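Local coordinates for INSIG protein homolog (PDB 4XU6), which binds diacylglycerol in the membrane as a homotrimer and is a mycobacterial homolog of the sterol-sensing Insig proteins, at residues L60-L65 with A175-E180; R2-E7 with A182-R186. One frame throughout, in Å; residues are numbered along the deposited sequence.

Contact 1: L60-L65 with A175-E180; sequences LAELRL and AALLGE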
loop_
_atom_site.group_PDB
_atom_site.type_symbol
_atom_site.label_atom_id
_atom_site.label_comp_id
_atom_site.label_asym_id
_atom_site.label_seq_id
_atom_site.Cartn_x
_atom_site.Cartn_y
_atom_site.Cartn_z
ATOM N N LEU A 60 -9.486 22.817 -7.406
ATOM C CA LEU A 60 -8.264 22.669 -6.621
ATOM C C LEU A 60 -7.044 22.716 -7.531
ATOM O O LEU A 60 -5.986 23.244 -7.159
ATOM C CB LEU A 60 -8.303 21.357 -5.817
ATOM C CG LEU A 60 -9.292 21.345 -4.649
ATOM C CD1 LEU A 60 -9.646 19.915 -4.196
ATOM C CD2 LEU A 60 -8.743 22.139 -3.476
ATOM N N ALA A 61 -7.188 22.176 -8.735
ATOM C CA ALA A 61 -6.119 22.282 -9.717
ATOM C C ALA A 61 -5.896 23.754 -10.074
ATOM O O ALA A 61 -4.761 24.226 -10.151
ATOM C CB ALA A 61 -6.464 21.489 -10.959
ATOM N N GLU A 62 -6.989 24.470 -10.307
ATOM C CA GLU A 62 -6.902 25.903 -10.603
ATOM C C GLU A 62 -6.263 26.666 -9.437
ATOM O O GLU A 62 -5.357 27.489 -9.644
ATOM C CB GLU A 62 -8.295 26.467 -10.916
ATOM C CG GLU A 62 -8.328 27.990 -11.108
ATOM C CD GLU A 62 -7.677 28.448 -12.399
ATOM O OE1 GLU A 62 -7.491 27.613 -13.311
ATOM O OE2 GLU A 62 -7.356 29.655 -12.503
ATOM N N LEU A 63 -6.723 26.381 -8.218
ATOM C CA LEU A 63 -6.166 26.997 -7.008
ATOM C C LEU A 63 -4.641 26.887 -6.940
ATOM O O LEU A 63 -3.952 27.873 -6.648
ATOM C CB LEU A 63 -6.791 26.387 -5.744
ATOM C CG LEU A 63 -6.190 26.779 -4.384
ATOM C CD1 LEU A 63 -6.264 28.295 -4.148
ATOM C CD2 LEU A 63 -6.857 26.021 -3.232
ATOM N N ARG A 64 -4.116 25.689 -7.202
ATOM C CA ARG A 64 -2.673 25.463 -7.168
ATOM C C ARG A 64 -1.939 26.410 -8.121
ATOM O O ARG A 64 -0.859 26.911 -7.804
ATOM C CB ARG A 64 -2.331 23.999 -7.512
ATOM C CG ARG A 64 -0.829 23.737 -7.684
ATOM C CD ARG A 64 -0.104 24.029 -6.373
ATOM N NE ARG A 64 1.352 23.843 -6.417
ATOM C CZ ARG A 64 2.228 24.822 -6.650
ATOM N NH1 ARG A 64 1.802 26.056 -6.907
ATOM N NH2 ARG A 64 3.533 24.571 -6.637
ATOM N N LEU A 65 -2.535 26.664 -9.282
ATOM C CA LEU A 65 -1.911 27.549 -10.265
ATOM C C LEU A 65 -1.888 29.024 -9.832
ATOM O O LEU A 65 -1.265 29.863 -10.488
ATOM C CB LEU A 65 -2.570 27.387 -11.635
ATOM C CG LEU A 65 -2.482 25.979 -12.234
ATOM C CD1 LEU A 65 -3.205 25.926 -13.565
ATOM C CD2 LEU A 65 -1.023 25.543 -12.386
ATOM N N ALA A 175 -5.028 16.709 -6.874
ATOM C CA ALA A 175 -5.698 17.665 -7.762
ATOM C C ALA A 175 -4.766 18.822 -8.091
ATOM O O ALA A 175 -4.724 19.296 -9.226
ATOM C CB ALA A 175 -6.987 18.187 -7.112
ATOM N N ALA A 176 -4.019 19.268 -7.085
ATOM C CA ALA A 176 -3.037 20.336 -7.256
ATOM C C ALA A 176 -1.982 19.897 -8.257
ATOM O O ALA A 176 -1.584 20.660 -9.133
ATOM C CB ALA A 176 -2.385 20.676 -5.911
ATOM N N LEU A 177 -1.519 18.656 -8.116
ATOM C CA LEU A 177 -0.525 18.107 -9.029
ATOM C C LEU A 177 -1.076 18.031 -10.452
ATOM O O LEU A 177 -0.344 18.270 -11.425
ATOM C CB LEU A 177 -0.082 16.719 -8.554
ATOM C CG LEU A 177 0.879 15.912 -9.424
ATOM C CD1 LEU A 177 2.269 16.406 -9.203
ATOM C CD2 LEU A 177 0.787 14.440 -9.056
ATOM N N LEU A 178 -2.361 17.702 -10.578
ATOM C CA LEU A 178 -2.989 17.653 -11.899
ATOM C C LEU A 178 -3.015 19.038 -12.557
ATOM O O LEU A 178 -2.851 19.149 -13.766
ATOM C CB LEU A 178 -4.407 17.091 -11.812
ATOM C CG LEU A 178 -4.487 15.599 -11.495
ATOM C CD1 LEU A 178 -5.925 15.169 -11.217
ATOM C CD2 LEU A 178 -3.904 14.820 -12.661
ATOM N N GLY A 179 -3.242 20.079 -11.766
ATOM C CA GLY A 179 -3.177 21.444 -12.282
ATOM C C GLY A 179 -1.788 21.802 -12.786
ATOM O O GLY A 179 -1.644 22.400 -13.856
ATOM N N GLU A 180 -0.762 21.435 -12.022
ATOM C CA GLU A 180 0.614 21.663 -12.450
ATOM C C GLU A 180 0.900 20.917 -13.746
ATOM O O GLU A 180 1.546 21.452 -14.655
ATOM C CB GLU A 180 1.607 21.225 -11.368
ATOM C CG GLU A 180 1.520 22.023 -10.082
ATOM C CD GLU A 180 2.365 21.437 -8.973
ATOM O OE1 GLU A 180 1.975 20.395 -8.408
ATOM O OE2 GLU A 180 3.411 22.034 -8.644
HETATM O O HOH W 1 1.293 20.950 -6.017
#
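Arg64, Glu180 and Gly179 have the most surface covered where the C-terminal end of helix 48-64 crosses helix 164-184. Gly179 sets the spacing. A side chain here would point toward the other helix, its CB running into Ala61 O; without one, Ala61 CB settles 3.5 Å from Gly179 CA, and the two CA atoms lie 4.0 Å apart. Ala61, Ala175 and Ala176, with only a methyl each, keep the rest of the crossing slim, so the segment axes approach to 7.0 Å at -63°, close enough for a CA-H...O contact from Ala61 CA to Ala175 O (3.3 Å). Beside it, Leu60 CB packs on Ala175 CB at 3.7 Å. Arg64 suits the edge of this crossing because its aliphatic part can lie on Ala176, CB to CB 3.7 Å, while its charge reaches onward: NH2 forms a salt bridge with Glu180 OE2 (3.2 Å), and water 1 joins NE to Glu180 OE1. Both charges have stronger partners nearby, Asp121 for Arg64 and Arg71 for Glu180, so the pair belongs to a buried ionic network. Close packing through glycine and alanine, with charges gathered near the helix ends, is characteristic of transmembrane helix bundles such as this Insig-family domain.

Contact 2: R2-E7 with A182-R186; sequences RLRISE and AVARR. With BOG (octyl beta-D-glucopyranoside), chain B.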
loop_
_atom_site.group_PDB
_atom_site.type_symbol
_atom_site.label_atom_id
_atom_site.label_comp_id
_atom_site.label_asym_id
_atom_site.label_seq_id
_atom_site.Cartn_x
_atom_site.Cartn_y
_atom_site.Cartn_z
ATOM N N ARG A 2 -6.467 30.185 -15.084
ATOM C CA ARG A 2 -5.185 29.726 -15.611
ATOM C C ARG A 2 -5.280 28.419 -16.383
ATOM O O ARG A 2 -4.571 28.230 -17.380
ATOM C CB ARG A 2 -4.153 29.671 -14.490
ATOM C CG ARG A 2 -4.125 31.005 -13.771
ATOM C CD ARG A 2 -2.873 31.299 -13.001
ATOM N NE ARG A 2 -2.854 32.728 -12.679
ATOM C CZ ARG A 2 -2.096 33.287 -11.742
ATOM N NH1 ARG A 2 -2.162 34.596 -11.536
ATOM N NH2 ARG A 2 -1.274 32.546 -11.009
ATOM N N LEU A 3 -6.158 27.529 -15.933
ATOM C CA LEU A 3 -6.510 26.355 -16.727
ATOM C C LEU A 3 -7.233 26.810 -17.983
ATOM O O LEU A 3 -7.981 27.788 -17.957
ATOM C CB LEU A 3 -7.428 25.417 -15.940
ATOM C CG LEU A 3 -6.845 24.640 -14.764
ATOM C CD1 LEU A 3 -7.942 23.873 -14.012
ATOM C CD2 LEU A 3 -5.771 23.686 -15.278
ATOM N N ARG A 4 -7.010 26.107 -19.086
ATOM C CA ARG A 4 -7.822 26.313 -20.273
ATOM C C ARG A 4 -9.099 25.496 -20.103
ATOM O O ARG A 4 -9.122 24.542 -19.317
ATOM C CB ARG A 4 -7.039 25.913 -21.523
ATOM C CG ARG A 4 -5.900 26.880 -21.818
ATOM C CD ARG A 4 -4.815 26.255 -22.664
ATOM N NE ARG A 4 -3.775 27.231 -22.986
ATOM C CZ ARG A 4 -2.686 26.955 -23.696
ATOM N NH1 ARG A 4 -2.500 25.724 -24.160
ATOM N NH2 ARG A 4 -1.790 27.910 -23.952
ATOM N N ILE A 5 -10.165 25.884 -20.799
ATOM C CA ILE A 5 -11.454 25.211 -20.634
ATOM C C ILE A 5 -11.340 23.706 -20.862
ATOM O O ILE A 5 -11.905 22.917 -20.105
ATOM C CB ILE A 5 -12.545 25.805 -21.561
ATOM C CG1 ILE A 5 -12.873 27.239 -21.142
ATOM C CG2 ILE A 5 -13.816 24.962 -21.514
ATOM N N SER A 6 -10.585 23.312 -21.884
ATOM C CA SER A 6 -10.457 21.897 -22.213
ATOM C C SER A 6 -9.784 21.112 -21.088
ATOM O O SER A 6 -10.145 19.961 -20.815
ATOM C CB SER A 6 -9.672 21.713 -23.510
ATOM O OG SER A 6 -8.332 22.164 -23.363
ATOM N N GLU A 7 -8.798 21.738 -20.452
ATOM C CA GLU A 7 -8.081 21.124 -19.339
ATOM C C GLU A 7 -8.989 20.975 -18.136
ATOM O O GLU A 7 -8.994 19.932 -17.473
ATOM C CB GLU A 7 -6.846 21.961 -18.984
ATOM C CG GLU A 7 -5.825 21.978 -20.101
ATOM C CD GLU A 7 -4.837 23.115 -19.999
ATOM O OE1 GLU A 7 -5.000 23.985 -19.116
ATOM O OE2 GLU A 7 -3.884 23.134 -20.801
ATOM N N ALA A 182 -1.276 19.994 -16.081
ATOM C CA ALA A 182 -2.031 20.551 -17.212
ATOM C C ALA A 182 -1.238 21.664 -17.904
ATOM O O ALA A 182 -1.197 21.748 -19.144
ATOM C CB ALA A 182 -3.396 21.064 -16.753
ATOM N N VAL A 183 -0.594 22.507 -17.101
ATOM C CA VAL A 183 0.218 23.593 -17.652
ATOM C C VAL A 183 1.532 23.074 -18.230
ATOM O O VAL A 183 1.912 23.427 -19.343
ATOM C CB VAL A 183 0.507 24.680 -16.601
ATOM C CG1 VAL A 183 1.519 25.721 -17.149
ATOM C CG2 VAL A 183 -0.792 25.348 -16.171
ATOM N N ALA A 184 2.218 22.221 -17.473
ATOM C CA ALA A 184 3.512 21.677 -17.891
ATOM C C ALA A 184 3.476 20.910 -19.219
ATOM O O ALA A 184 4.440 20.955 -19.989
ATOM C CB ALA A 184 4.109 20.796 -16.783
ATOM N N ARG A 185 2.379 20.208 -19.486
ATOM C CA ARG A 185 2.283 19.365 -20.678
ATOM C C ARG A 185 1.912 20.126 -21.950
ATOM O O ARG A 185 1.835 19.530 -23.023
ATOM C CB ARG A 185 1.275 18.231 -20.464
ATOM C CG ARG A 185 -0.167 18.702 -20.369
ATOM C CD ARG A 185 -1.147 17.526 -20.379
ATOM N NE ARG A 185 -1.131 16.816 -21.658
ATOM C CZ ARG A 185 -1.726 17.255 -22.766
ATOM N NH1 ARG A 185 -2.385 18.409 -22.765
ATOM N NH2 ARG A 185 -1.659 16.546 -23.886
ATOM N N ARG A 186 1.666 21.429 -21.834
ATOM C CA ARG A 186 1.370 22.247 -23.013
ATOM C C ARG A 186 2.554 22.229 -23.970
ATOM O O ARG A 186 3.680 21.986 -23.541
ATOM C CB ARG A 186 1.022 23.682 -22.596
ATOM C CG ARG A 186 -0.309 23.773 -21.866
ATOM C CD ARG A 186 -0.557 25.161 -21.307
ATOM N NE ARG A 186 -1.800 25.205 -20.548
ATOM C CZ ARG A 186 -2.187 26.239 -19.806
ATOM N NH1 ARG A 186 -1.440 27.336 -19.747
ATOM N NH2 ARG A 186 -3.325 26.182 -19.131
HETATM C C1 BOG B . -4.732 20.706 -24.245
HETATM O O1 BOG B . -5.151 20.351 -22.930
HETATM C C2 BOG B . -3.678 21.823 -24.177
HETATM O O2 BOG B . -4.237 22.967 -23.517
HETATM C C3 BOG B . -3.215 22.204 -25.570
HETATM O O3 BOG B . -2.126 23.131 -25.477
HETATM C C4 BOG B . -2.742 20.957 -26.305
HETATM O O4 BOG B . -2.441 21.306 -27.662
HETATM C C5 BOG B . -3.796 19.846 -26.257
HETATM O O5 BOG B . -4.179 19.568 -24.907
HETATM C C6 BOG B . -3.294 18.560 -26.915
HETATM O O6 BOG B . -2.154 18.048 -26.215
HETATM C "C1'" BOG B . -5.972 19.173 -22.868
HETATM C "C2'" BOG B . -5.975 18.698 -21.415
HETATM C "C3'" BOG B . -5.778 17.203 -21.256
HETATM C "C4'" BOG B . -4.596 16.909 -20.343
HETATM C "C5'" BOG B . -4.938 16.967 -18.861
HETATM C "C6'" BOG B . -4.451 15.683 -18.186
HETATM C "C7'" BOG B . -4.463 15.785 -16.663
HETATM C "C8'" BOG B . -3.472 16.830 -16.189
HETATM O O HOH W 2 -2.284 29.420 -17.903
HETATM O O HOH W 3 -2.669 20.575 -20.936
#
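Two arginines lie flat against each other: the guanidinium planes of Arg4 and Arg186 are 9° apart in tilt and their centres 4.0 Å apart, despite their like charge. Glu7 probably makes this tolerable. Its carboxylate meets Arg186 side-on in a bidentate salt bridge, with Glu7 OE1 2.8 Å from Arg186 NH2 and Glu7 OE2 2.9 Å from Arg186 NE, leaving the guanidinium face open for Arg4. Arginine suits this place because its planar group offers several donors along its edge: Arg186 NH2 also bonds to Arg2 O at 3.0 Å, and water 2 links Arg186 NH1 to that oxygen. Beside these polar groups, Leu3 CD2 packs against Ala182 CB at 3.8 Å, the small alanine leaving room for the leucine. The detergent octyl glucoside borders the site: its O2 donates to Glu7 OE2 (2.7 Å), while Arg185 NH1 and NH2 hold its O5 and O6 at 3.0 and 2.8 Å. Glu7 OE1 also accepts a bond from Arg4 N at 2.9 Å, so the third residue of the helix satisfies the backbone NH of its N-cap residue, Arg4. Such return bonding, half of a capping box, is typical of helix N-termini, here that of the first transmembrane helix.

The centres of contacts 1 and 2 are 10 Å apart, on the same side of the chain's centre, and both draw on the end of helix 164-184: contact 1 at residues 175-180, contact 2 at its last residues, 182-184, and the loop that follows, 185-186. Their first partners come in the order 2-7, then 60-65, so contact 2 joins the two ends of the modelled chain and contact 1 falls between them in sequence. They also touch directly. Arg2 NH2 probably bonds to Leu65 O (2.7 Å), and Leu65 CD1 packs against Val183 CG2 (3.6 Å) and Leu3 CD2 (3.8 Å). The first, second and last transmembrane helices are thus tied together at one end of the bundle.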